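Long-range contacts in oligopeptide-binding protein oppA (Lactococcus lactis, PDB 3DRF), which captures oligopeptides in a large, closing binding cavity for uptake by the OppABCDF ABC transporter: residues A[326-335]-A[387-395]; A[335-345]-A[428-438]. One frame throughout, in Å; residues are numbered along the deposited sequence.

Contact 1 (A[326-335]-A[387-395]); sequences PLQDQNVRQA and LLDEDGWKL
A Schellman motif ends helix 381-390 where it packs on the start of helix 330-339, in this periplasmic-binding-protein-type fold, and Leu388 and Trp393, whose backbones close the motif, meet Val332 and Asp329 across the contact. Gly392, at positive phi, turns the chain so that Trp393 N bonds back to Leu388 O and the indole swings in against the other segment. Trp393 NE1 donates to Asp329 OD2 at 2.9 Å; the acceptor lies almost in the ring plane and is met on its anti side, with the carboxylate turned 66° from the indole. Asp329 suits this place because its short arm, CG anti to the carbonyl carbon (chi1 -73°), sets the oxygen at the ring edge. Val332 CG2 comes to 3.6 Å from Trp393 CD1, and Pro326 CB packs at 3.8 Å from Trp393 CZ2, crossing the indole at about a right angle. With an alanine in place of Trp393 the N-H to Asp329 is gone, and a gap would probably open beside Val332 and Pro326. The carboxylates of Asp329 and Asp391 stand with their OD2 atoms only 3.3 Å apart, two acceptors whose repulsion is probably eased by Lys404, which forms a salt bridge to each; a water also donates to the OD1 atoms of both. Deeper in, the small Ala335 lets Leu388 approach, CB to CG 3.6 Å, while Leu388 CD2 rests on Val332 CG2. At the outer side, Leu387 CD2 packs obliquely against the Asn331 amide, 3.7 Å from ND2. That amide completes the join: Asn331 ND2 gives a nearly straight bond (167°) to Leu387 O at 2.9 Å, and also donates to a water that in turn donates to OE1 of Glu390, whose OE2 is salt-bridged to Lys386.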
loop_
_atom_site.group_PDB
_atom_site.type_symbol
_atom_site.label_atom_id
_atom_site.label_comp_id
_atom_site.label_asym_id
_atom_site.label_seq_id
_atom_site.Cartn_x
_atom_site.Cartn_y
_atom_site.Cartn_z
ATOM N N PRO A 326 -16.517 -5.232 -22.439
ATOM C CA PRO A 326 -15.540 -5.313 -23.529
ATOM C C PRO A 326 -14.107 -5.621 -23.039
ATOM O O PRO A 326 -13.308 -6.154 -23.744
ATOM C CB PRO A 326 -15.637 -3.919 -24.174
ATOM C CG PRO A 326 -17.112 -3.529 -23.956
ATOM C CD PRO A 326 -17.301 -3.978 -22.522
ATOM N N LEU A 327 -13.835 -5.241 -21.786
ATOM C CA LEU A 327 -12.525 -5.516 -21.175
ATOM C C LEU A 327 -12.221 -6.980 -20.933
ATOM O O LEU A 327 -11.141 -7.292 -20.600
ATOM C CB LEU A 327 -12.346 -4.711 -19.878
ATOM C CG LEU A 327 -12.218 -3.188 -20.160
ATOM C CD1 LEU A 327 -12.433 -2.394 -18.821
ATOM C CD2 LEU A 327 -10.940 -2.804 -20.828
ATOM N N GLN A 328 -13.210 -7.857 -21.133
ATOM C CA GLN A 328 -12.974 -9.298 -21.183
ATOM C C GLN A 328 -12.082 -9.650 -22.370
ATOM O O GLN A 328 -11.529 -10.666 -22.357
ATOM C CB GLN A 328 -14.309 -10.054 -21.357
ATOM C CG GLN A 328 -15.271 -10.040 -20.173
ATOM C CD GLN A 328 -16.656 -10.640 -20.547
ATOM O OE1 GLN A 328 -17.501 -10.011 -21.128
ATOM N NE2 GLN A 328 -16.855 -11.882 -20.160
ATOM N N ASP A 329 -12.057 -8.816 -23.395
ATOM C CA ASP A 329 -11.239 -9.071 -24.624
ATOM C C ASP A 329 -9.792 -8.632 -24.326
ATOM O O ASP A 329 -9.526 -7.467 -24.161
ATOM C CB ASP A 329 -11.785 -8.286 -25.849
ATOM C CG ASP A 329 -13.128 -8.847 -26.429
ATOM O OD1 ASP A 329 -13.331 -10.037 -26.340
ATOM O OD2 ASP A 329 -13.857 -8.104 -27.053
ATOM N N GLN A 330 -8.891 -9.603 -24.279
ATOM C CA GLN A 330 -7.468 -9.330 -24.104
ATOM C C GLN A 330 -6.910 -8.243 -25.044
ATOM O O GLN A 330 -6.185 -7.431 -24.646
ATOM C CB GLN A 330 -6.661 -10.625 -24.242
ATOM C CG GLN A 330 -5.217 -10.510 -23.871
ATOM C CD GLN A 330 -4.604 -11.898 -23.728
ATOM O OE1 GLN A 330 -5.137 -12.858 -24.257
ATOM N NE2 GLN A 330 -3.507 -11.981 -23.168
ATOM N N ASN A 331 -7.293 -8.262 -26.307
ATOM C CA ASN A 331 -6.836 -7.219 -27.260
ATOM C C ASN A 331 -7.242 -5.817 -26.845
ATOM O O ASN A 331 -6.542 -4.910 -27.073
ATOM C CB ASN A 331 -7.373 -7.523 -28.676
ATOM C CG ASN A 331 -6.547 -8.585 -29.394
ATOM O OD1 ASN A 331 -6.054 -9.454 -28.789
ATOM N ND2 ASN A 331 -6.417 -8.469 -30.698
ATOM N N VAL A 332 -8.463 -5.694 -26.306
ATOM C CA VAL A 332 -8.935 -4.390 -25.789
ATOM C C VAL A 332 -8.077 -3.857 -24.612
ATOM O O VAL A 332 -7.689 -2.771 -24.585
ATOM C CB VAL A 332 -10.432 -4.479 -25.409
ATOM C CG1 VAL A 332 -10.943 -3.138 -24.835
ATOM C CG2 VAL A 332 -11.262 -4.810 -26.696
ATOM N N ARG A 333 -7.842 -4.743 -23.664
ATOM C CA ARG A 333 -6.989 -4.402 -22.480
ATOM C C ARG A 333 -5.601 -3.930 -22.909
ATOM O O ARG A 333 -5.117 -2.975 -22.460
ATOM C CB ARG A 333 -6.837 -5.631 -21.514
ATOM C CG ARG A 333 -8.229 -6.020 -20.902
ATOM C CD ARG A 333 -8.110 -7.009 -19.706
ATOM N NE ARG A 333 -7.311 -8.220 -20.029
ATOM C CZ ARG A 333 -7.823 -9.361 -20.480
ATOM N NH1 ARG A 333 -9.113 -9.474 -20.738
ATOM N NH2 ARG A 333 -7.045 -10.410 -20.721
ATOM N N GLN A 334 -5.006 -4.674 -23.837
ATOM C CA GLN A 334 -3.676 -4.342 -24.336
ATOM C C GLN A 334 -3.685 -3.016 -25.121
ATOM O O GLN A 334 -2.852 -2.176 -24.914
ATOM C CB GLN A 334 -3.157 -5.477 -25.247
ATOM C CG GLN A 334 -2.811 -6.811 -24.468
ATOM C CD GLN A 334 -2.374 -7.904 -25.400
ATOM O OE1 GLN A 334 -2.476 -7.759 -26.572
ATOM N NE2 GLN A 334 -1.834 -8.964 -24.857
ATOM N N ALA A 335 -4.706 -2.851 -25.967
ATOM C CA ALA A 335 -4.807 -1.652 -26.832
ATOM C C ALA A 335 -4.903 -0.366 -25.973
ATOM O O ALA A 335 -4.274 0.601 -26.229
ATOM C CB ALA A 335 -6.021 -1.768 -27.845
ATOM N N LEU A 387 -4.632 -4.091 -32.991
ATOM C CA LEU A 387 -5.192 -5.062 -32.050
ATOM C C LEU A 387 -6.710 -5.025 -32.065
ATOM O O LEU A 387 -7.342 -6.025 -32.037
ATOM C CB LEU A 387 -4.673 -4.796 -30.619
ATOM C CG LEU A 387 -3.224 -5.242 -30.391
ATOM C CD1 LEU A 387 -2.696 -4.610 -29.125
ATOM C CD2 LEU A 387 -3.143 -6.799 -30.184
ATOM N N LEU A 388 -7.260 -3.817 -32.099
ATOM C CA LEU A 388 -8.712 -3.639 -32.072
ATOM C C LEU A 388 -9.346 -4.083 -33.407
ATOM O O LEU A 388 -10.337 -4.727 -33.396
ATOM C CB LEU A 388 -9.065 -2.161 -31.732
ATOM C CG LEU A 388 -8.722 -1.820 -30.247
ATOM C CD1 LEU A 388 -8.866 -0.298 -30.056
ATOM C CD2 LEU A 388 -9.642 -2.627 -29.324
ATOM N N ASP A 389 -8.713 -3.719 -34.523
ATOM C CA ASP A 389 -9.168 -4.149 -35.862
ATOM C C ASP A 389 -9.186 -5.689 -35.918
ATOM O O ASP A 389 -10.149 -6.256 -36.306
ATOM C CB ASP A 389 -8.208 -3.661 -36.973
ATOM C CG ASP A 389 -8.462 -2.263 -37.409
ATOM O OD1 ASP A 389 -9.482 -1.689 -37.049
ATOM O OD2 ASP A 389 -7.607 -1.739 -38.052
ATOM N N GLU A 390 -8.093 -6.307 -35.490
ATOM C CA GLU A 390 -7.938 -7.790 -35.487
ATOM C C GLU A 390 -8.970 -8.497 -34.619
ATOM O O GLU A 390 -9.347 -9.590 -34.885
ATOM C CB GLU A 390 -6.514 -8.202 -35.068
ATOM C CG GLU A 390 -5.437 -7.879 -36.085
ATOM C CD GLU A 390 -4.047 -8.143 -35.603
ATOM O OE1 GLU A 390 -3.794 -8.307 -34.410
ATOM O OE2 GLU A 390 -3.201 -8.144 -36.453
ATOM N N ASP A 391 -9.441 -7.837 -33.565
ATOM C CA ASP A 391 -10.408 -8.404 -32.631
ATOM C C ASP A 391 -11.865 -8.088 -32.974
ATOM O O ASP A 391 -12.715 -8.374 -32.267
ATOM C CB ASP A 391 -10.073 -7.945 -31.175
ATOM C CG ASP A 391 -10.713 -8.797 -30.117
ATOM O OD1 ASP A 391 -10.663 -9.983 -30.191
ATOM O OD2 ASP A 391 -11.376 -8.250 -29.278
ATOM N N GLY A 392 -12.111 -7.498 -34.122
ATOM C CA GLY A 392 -13.477 -7.259 -34.553
ATOM C C GLY A 392 -14.152 -6.010 -34.021
ATOM O O GLY A 392 -15.313 -5.902 -34.071
ATOM N N TRP A 393 -13.375 -5.113 -33.426
ATOM C CA TRP A 393 -13.912 -3.847 -32.938
ATOM C C TRP A 393 -13.732 -2.823 -34.093
ATOM O O TRP A 393 -12.772 -2.140 -34.128
ATOM C CB TRP A 393 -13.178 -3.439 -31.638
ATOM C CG TRP A 393 -13.628 -4.202 -30.414
ATOM C CD1 TRP A 393 -13.020 -5.278 -29.840
ATOM C CD2 TRP A 393 -14.831 -3.977 -29.685
ATOM N NE1 TRP A 393 -13.770 -5.730 -28.797
ATOM C CE2 TRP A 393 -14.886 -4.965 -28.659
ATOM C CE3 TRP A 393 -15.878 -3.066 -29.808
ATOM C CZ2 TRP A 393 -15.909 -5.037 -27.763
ATOM C CZ3 TRP A 393 -16.914 -3.136 -28.911
ATOM C CH2 TRP A 393 -16.910 -4.135 -27.878
ATOM N N LYS A 394 -14.699 -2.808 -35.001
ATOM C CA LYS A 394 -14.604 -2.031 -36.240
ATOM C C LYS A 394 -14.983 -0.590 -36.020
ATOM O O LYS A 394 -15.939 -0.305 -35.397
ATOM C CB LYS A 394 -15.556 -2.661 -37.252
ATOM C CG LYS A 394 -15.535 -1.971 -38.633
ATOM C CD LYS A 394 -16.432 -2.790 -39.645
ATOM C CE LYS A 394 -16.810 -1.913 -40.871
ATOM N NZ LYS A 394 -15.638 -1.523 -41.673
ATOM N N LEU A 395 -14.190 0.281 -36.554
ATOM C CA LEU A 395 -14.462 1.699 -36.472
ATOM C C LEU A 395 -15.721 2.146 -37.234
ATOM O O LEU A 395 -15.874 1.900 -38.393
ATOM C CB LEU A 395 -13.236 2.454 -37.004
ATOM C CG LEU A 395 -13.221 3.957 -36.829
ATOM C CD1 LEU A 395 -13.141 4.369 -35.321
ATOM C CD2 LEU A 395 -11.990 4.503 -37.486
HETATM O O HOH W 1 -12.304 -11.585 -28.769
HETATM O O HOH W 2 -9.163 -10.240 -27.433
HETATM O O HOH W 3 -4.641 -9.974 -32.491
#

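Contact 2 (A[335-345]-A[428-438]); sequences AIGYARNVAEV and NYIQQWKKIGV
Asn341 takes the crowded position, CG between its backbone N and carbonyl carbon (chi1 56°), while Asn428 holds CG anti to the backbone N, and the two amides meet from opposite directions. Nearly coplanar, they pair through two bonds: Asn428 ND2 to Asn341 OD1 at 2.9 Å and Asn341 ND2 to Asn428 OD1 at 3.0 Å, each on a lone pair in the carbonyl plane. Asparagine, donor and acceptor at once, suits both places. Asn341 ND2 also donates to Glu344 OE1, which further fixes the rotation of the amide, and the amide of Gln432 stacks on it. Arg340 lays its aliphatic part over Tyr429, CD 3.9 Å from the ring centroid, and its guanidinium runs on to Thr539. Val345 CG2 packs 3.9 Å from Tyr429 CZ. Trp433 NE1 reaches Ile336 O at 3.0 Å, nearly in the ring plane and at 166°, so the indole N-H is spent on a main-chain carbonyl of helix 330-339; Ile336 CG2 packs 3.6 Å from Trp433 CE2, the two side chains crossing at about a right angle. Ala339 is small enough for Ile436 CD1 to come within 3.6 Å of its CB. Helical segments 335-339 and 428-435 cross at 120°, a helix-helix packing of the α/β binding-protein lobe, laid against strands 292-307 and 407-414.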
loop_
_atom_site.group_PDB
_atom_site.type_symbol
_atom_site.label_atom_id
_atom_site.label_comp_id
_atom_site.label_asym_id
_atom_site.label_seq_id
_atom_site.Cartn_x
_atom_site.Cartn_y
_atom_site.Cartn_z
ATOM N N ALA A 335 -4.706 -2.851 -25.967
ATOM C CA ALA A 335 -4.807 -1.652 -26.832
ATOM C C ALA A 335 -4.903 -0.366 -25.973
ATOM O O ALA A 335 -4.274 0.601 -26.229
ATOM C CB ALA A 335 -6.021 -1.768 -27.845
ATOM N N ILE A 336 -5.726 -0.448 -24.937
ATOM C CA ILE A 336 -5.961 0.711 -24.060
ATOM C C ILE A 336 -4.638 1.086 -23.326
ATOM O O ILE A 336 -4.342 2.197 -23.127
ATOM C CB ILE A 336 -7.169 0.431 -23.152
ATOM C CG1 ILE A 336 -8.448 0.470 -24.003
ATOM C CG2 ILE A 336 -7.261 1.476 -21.957
ATOM C CD1 ILE A 336 -9.736 -0.005 -23.255
ATOM N N GLY A 337 -3.845 0.064 -22.988
ATOM C CA GLY A 337 -2.491 0.277 -22.441
ATOM C C GLY A 337 -1.510 0.922 -23.442
ATOM O O GLY A 337 -0.879 1.853 -23.138
ATOM N N TYR A 338 -1.511 0.401 -24.672
ATOM C CA TYR A 338 -0.590 0.960 -25.706
ATOM C C TYR A 338 -0.932 2.399 -26.120
ATOM O O TYR A 338 -0.101 3.099 -26.594
ATOM C CB TYR A 338 -0.521 0.062 -26.963
ATOM C CG TYR A 338 0.294 -1.203 -26.747
ATOM C CD1 TYR A 338 1.638 -1.133 -26.406
ATOM C CD2 TYR A 338 -0.280 -2.463 -26.898
ATOM C CE1 TYR A 338 2.413 -2.297 -26.194
ATOM C CE2 TYR A 338 0.480 -3.628 -26.701
ATOM C CZ TYR A 338 1.821 -3.520 -26.347
ATOM O OH TYR A 338 2.543 -4.667 -26.158
ATOM N N ALA A 339 -2.177 2.778 -25.953
ATOM C CA ALA A 339 -2.638 4.133 -26.425
ATOM C C ALA A 339 -2.211 5.261 -25.461
ATOM O O ALA A 339 -2.156 6.379 -25.825
ATOM C CB ALA A 339 -4.145 4.130 -26.545
ATOM N N ARG A 340 -1.954 4.951 -24.187
ATOM C CA ARG A 340 -1.531 6.028 -23.265
ATOM C C ARG A 340 -0.129 6.552 -23.639
ATOM O O ARG A 340 0.674 5.872 -24.187
ATOM C CB ARG A 340 -1.496 5.566 -21.765
ATOM C CG ARG A 340 -2.909 5.283 -21.172
ATOM C CD ARG A 340 -2.852 5.249 -19.626
ATOM N NE ARG A 340 -1.932 4.207 -19.155
ATOM C CZ ARG A 340 -1.616 4.066 -17.877
ATOM N NH1 ARG A 340 -0.784 3.139 -17.535
ATOM N NH2 ARG A 340 -2.152 4.872 -16.979
ATOM N N ASN A 341 0.064 7.833 -23.298
ATOM C CA ASN A 341 1.326 8.511 -23.458
ATOM C C ASN A 341 1.973 8.868 -22.110
ATOM O O ASN A 341 2.194 9.999 -21.807
ATOM C CB ASN A 341 1.129 9.793 -24.316
ATOM C CG ASN A 341 0.095 10.736 -23.750
ATOM O OD1 ASN A 341 -0.739 10.394 -23.016
ATOM N ND2 ASN A 341 0.202 11.991 -24.152
ATOM N N VAL A 342 2.306 7.829 -21.349
ATOM C CA VAL A 342 2.775 8.032 -19.983
ATOM C C VAL A 342 4.128 8.782 -19.974
ATOM O O VAL A 342 4.337 9.610 -19.159
ATOM C CB VAL A 342 2.890 6.666 -19.242
ATOM C CG1 VAL A 342 3.471 6.854 -17.900
ATOM C CG2 VAL A 342 1.512 6.018 -19.161
ATOM N N ALA A 343 5.024 8.464 -20.900
ATOM C CA ALA A 343 6.320 9.151 -20.983
ATOM C C ALA A 343 6.123 10.660 -21.269
ATOM O O ALA A 343 6.731 11.469 -20.623
ATOM C CB ALA A 343 7.206 8.469 -22.066
ATOM N N GLU A 344 5.254 11.004 -22.213
ATOM C CA GLU A 344 4.975 12.415 -22.471
ATOM C C GLU A 344 4.438 13.133 -21.217
ATOM O O GLU A 344 4.837 14.205 -20.917
ATOM C CB GLU A 344 3.970 12.569 -23.620
ATOM C CG GLU A 344 4.499 12.280 -25.002
ATOM C CD GLU A 344 3.546 12.697 -26.089
ATOM O OE1 GLU A 344 2.394 13.006 -25.879
ATOM O OE2 GLU A 344 4.086 12.715 -27.193
ATOM N N VAL A 345 3.526 12.502 -20.480
ATOM C CA VAL A 345 2.971 13.068 -19.241
ATOM C C VAL A 345 4.081 13.244 -18.214
ATOM O O VAL A 345 4.210 14.271 -17.644
ATOM C CB VAL A 345 1.836 12.129 -18.711
ATOM C CG1 VAL A 345 1.487 12.473 -17.285
ATOM C CG2 VAL A 345 0.614 12.213 -19.667
ATOM N N ASN A 428 -6.213 14.223 -21.115
ATOM C CA ASN A 428 -5.162 13.795 -22.049
ATOM C C ASN A 428 -5.247 12.273 -22.407
ATOM O O ASN A 428 -5.196 11.935 -23.556
ATOM C CB ASN A 428 -3.770 14.148 -21.517
ATOM C CG ASN A 428 -2.664 13.324 -22.134
ATOM O OD1 ASN A 428 -2.145 13.645 -23.170
ATOM N ND2 ASN A 428 -2.309 12.262 -21.478
ATOM N N TYR A 429 -5.470 11.411 -21.403
ATOM C CA TYR A 429 -5.671 9.976 -21.679
ATOM C C TYR A 429 -6.983 9.714 -22.442
ATOM O O TYR A 429 -6.987 8.921 -23.327
ATOM C CB TYR A 429 -5.549 9.130 -20.396
ATOM C CG TYR A 429 -4.123 9.119 -19.805
ATOM C CD1 TYR A 429 -2.972 8.990 -20.608
ATOM C CD2 TYR A 429 -3.948 9.276 -18.422
ATOM C CE1 TYR A 429 -1.678 8.975 -20.030
ATOM C CE2 TYR A 429 -2.682 9.255 -17.855
ATOM C CZ TYR A 429 -1.567 9.102 -18.656
ATOM O OH TYR A 429 -0.298 9.092 -18.157
ATOM N N ILE A 430 -8.055 10.398 -22.056
ATOM C CA ILE A 430 -9.311 10.307 -22.796
ATOM C C ILE A 430 -9.100 10.658 -24.301
ATOM O O ILE A 430 -9.624 9.994 -25.151
ATOM C CB ILE A 430 -10.391 11.207 -22.115
ATOM C CG1 ILE A 430 -10.826 10.549 -20.794
ATOM C CG2 ILE A 430 -11.641 11.353 -23.033
ATOM C CD1 ILE A 430 -11.798 11.422 -19.909
ATOM N N GLN A 431 -8.337 11.704 -24.550
ATOM C CA GLN A 431 -7.956 12.108 -25.895
ATOM C C GLN A 431 -7.146 11.018 -26.598
ATOM O O GLN A 431 -7.401 10.743 -27.715
ATOM C CB GLN A 431 -7.150 13.417 -25.819
ATOM C CG GLN A 431 -6.542 13.859 -27.130
ATOM C CD GLN A 431 -5.461 14.928 -26.979
ATOM O OE1 GLN A 431 -5.084 15.343 -25.895
ATOM N NE2 GLN A 431 -4.991 15.401 -28.123
ATOM N N GLN A 432 -6.203 10.365 -25.929
ATOM C CA GLN A 432 -5.471 9.279 -26.583
ATOM C C GLN A 432 -6.412 8.095 -26.920
ATOM O O GLN A 432 -6.316 7.517 -27.969
ATOM C CB GLN A 432 -4.277 8.773 -25.718
ATOM C CG GLN A 432 -3.299 9.855 -25.232
ATOM C CD GLN A 432 -2.831 10.802 -26.349
ATOM O OE1 GLN A 432 -2.349 10.382 -27.351
ATOM N NE2 GLN A 432 -3.000 12.061 -26.114
ATOM N N TRP A 433 -7.321 7.781 -26.019
ATOM C CA TRP A 433 -8.252 6.698 -26.248
ATOM C C TRP A 433 -9.226 6.995 -27.423
ATOM O O TRP A 433 -9.544 6.131 -28.161
ATOM C CB TRP A 433 -8.954 6.392 -24.898
ATOM C CG TRP A 433 -7.976 5.686 -23.932
ATOM C CD1 TRP A 433 -6.996 4.864 -24.272
ATOM C CD2 TRP A 433 -7.890 5.853 -22.517
ATOM N NE1 TRP A 433 -6.300 4.439 -23.174
ATOM C CE2 TRP A 433 -6.836 5.036 -22.073
ATOM C CE3 TRP A 433 -8.624 6.572 -21.587
ATOM C CZ2 TRP A 433 -6.483 4.921 -20.722
ATOM C CZ3 TRP A 433 -8.263 6.478 -20.208
ATOM C CH2 TRP A 433 -7.187 5.671 -19.800
ATOM N N LYS A 434 -9.608 8.251 -27.554
ATOM C CA LYS A 434 -10.404 8.662 -28.724
ATOM C C LYS A 434 -9.630 8.392 -30.037
ATOM O O LYS A 434 -10.224 7.984 -30.995
ATOM C CB LYS A 434 -10.811 10.120 -28.568
ATOM C CG LYS A 434 -11.664 10.645 -29.759
ATOM C CD LYS A 434 -12.152 12.057 -29.460
ATOM C CE LYS A 434 -13.121 12.603 -30.561
ATOM N NZ LYS A 434 -13.325 14.077 -30.377
ATOM N N LYS A 435 -8.322 8.616 -30.040
ATOM C CA LYS A 435 -7.492 8.296 -31.223
ATOM C C LYS A 435 -7.586 6.836 -31.637
ATOM O O LYS A 435 -7.407 6.536 -32.794
ATOM C CB LYS A 435 -6.004 8.651 -31.027
ATOM C CG LYS A 435 -5.702 10.137 -30.738
ATOM C CD LYS A 435 -4.197 10.314 -30.393
ATOM C CE LYS A 435 -3.865 11.729 -30.038
ATOM N NZ LYS A 435 -2.454 11.832 -29.771
ATOM N N ILE A 436 -7.849 5.938 -30.707
ATOM C CA ILE A 436 -8.000 4.496 -31.057
ATOM C C ILE A 436 -9.451 4.014 -31.080
ATOM O O ILE A 436 -9.700 2.876 -31.113
ATOM C CB ILE A 436 -7.140 3.543 -30.163
ATOM C CG1 ILE A 436 -7.595 3.633 -28.687
ATOM C CG2 ILE A 436 -5.571 3.871 -30.325
ATOM C CD1 ILE A 436 -7.106 2.472 -27.801
ATOM N N GLY A 437 -10.381 4.945 -31.066
ATOM C CA GLY A 437 -11.799 4.657 -31.207
ATOM C C GLY A 437 -12.491 4.080 -29.973
ATOM O O GLY A 437 -13.471 3.443 -30.062
ATOM N N VAL A 438 -11.947 4.442 -28.827
ATOM C CA VAL A 438 -12.531 4.066 -27.533
ATOM C C VAL A 438 -13.081 5.327 -26.866
ATOM O O VAL A 438 -12.379 6.282 -26.665
ATOM C CB VAL A 438 -11.466 3.402 -26.638
ATOM C CG1 VAL A 438 -12.106 3.009 -25.260
ATOM C CG2 VAL A 438 -10.903 2.163 -27.368
#

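How the contacts relate
Both contacts use helix 330-339 and share Ala335, whose methyl group meets Leu388 in contact 1 and Ile436 in contact 2. Contact 1 is partly buried at the periphery, and its chemistry shows it: carboxylates, a lysine bridge and three waters lie beside a modest apolar patch. Contact 2 is buried, and none of its touching residues is exposed; aromatic rings, aliphatic chains and paired amides meet there directly. In each a tryptophan spends its indole N-H on the segment of helix 330-339: on the carboxylate just before its start in contact 1, on a main-chain carbonyl within it in contact 2. Leu388 CD1 joins the two, packing 3.4 Å from Ile436 O.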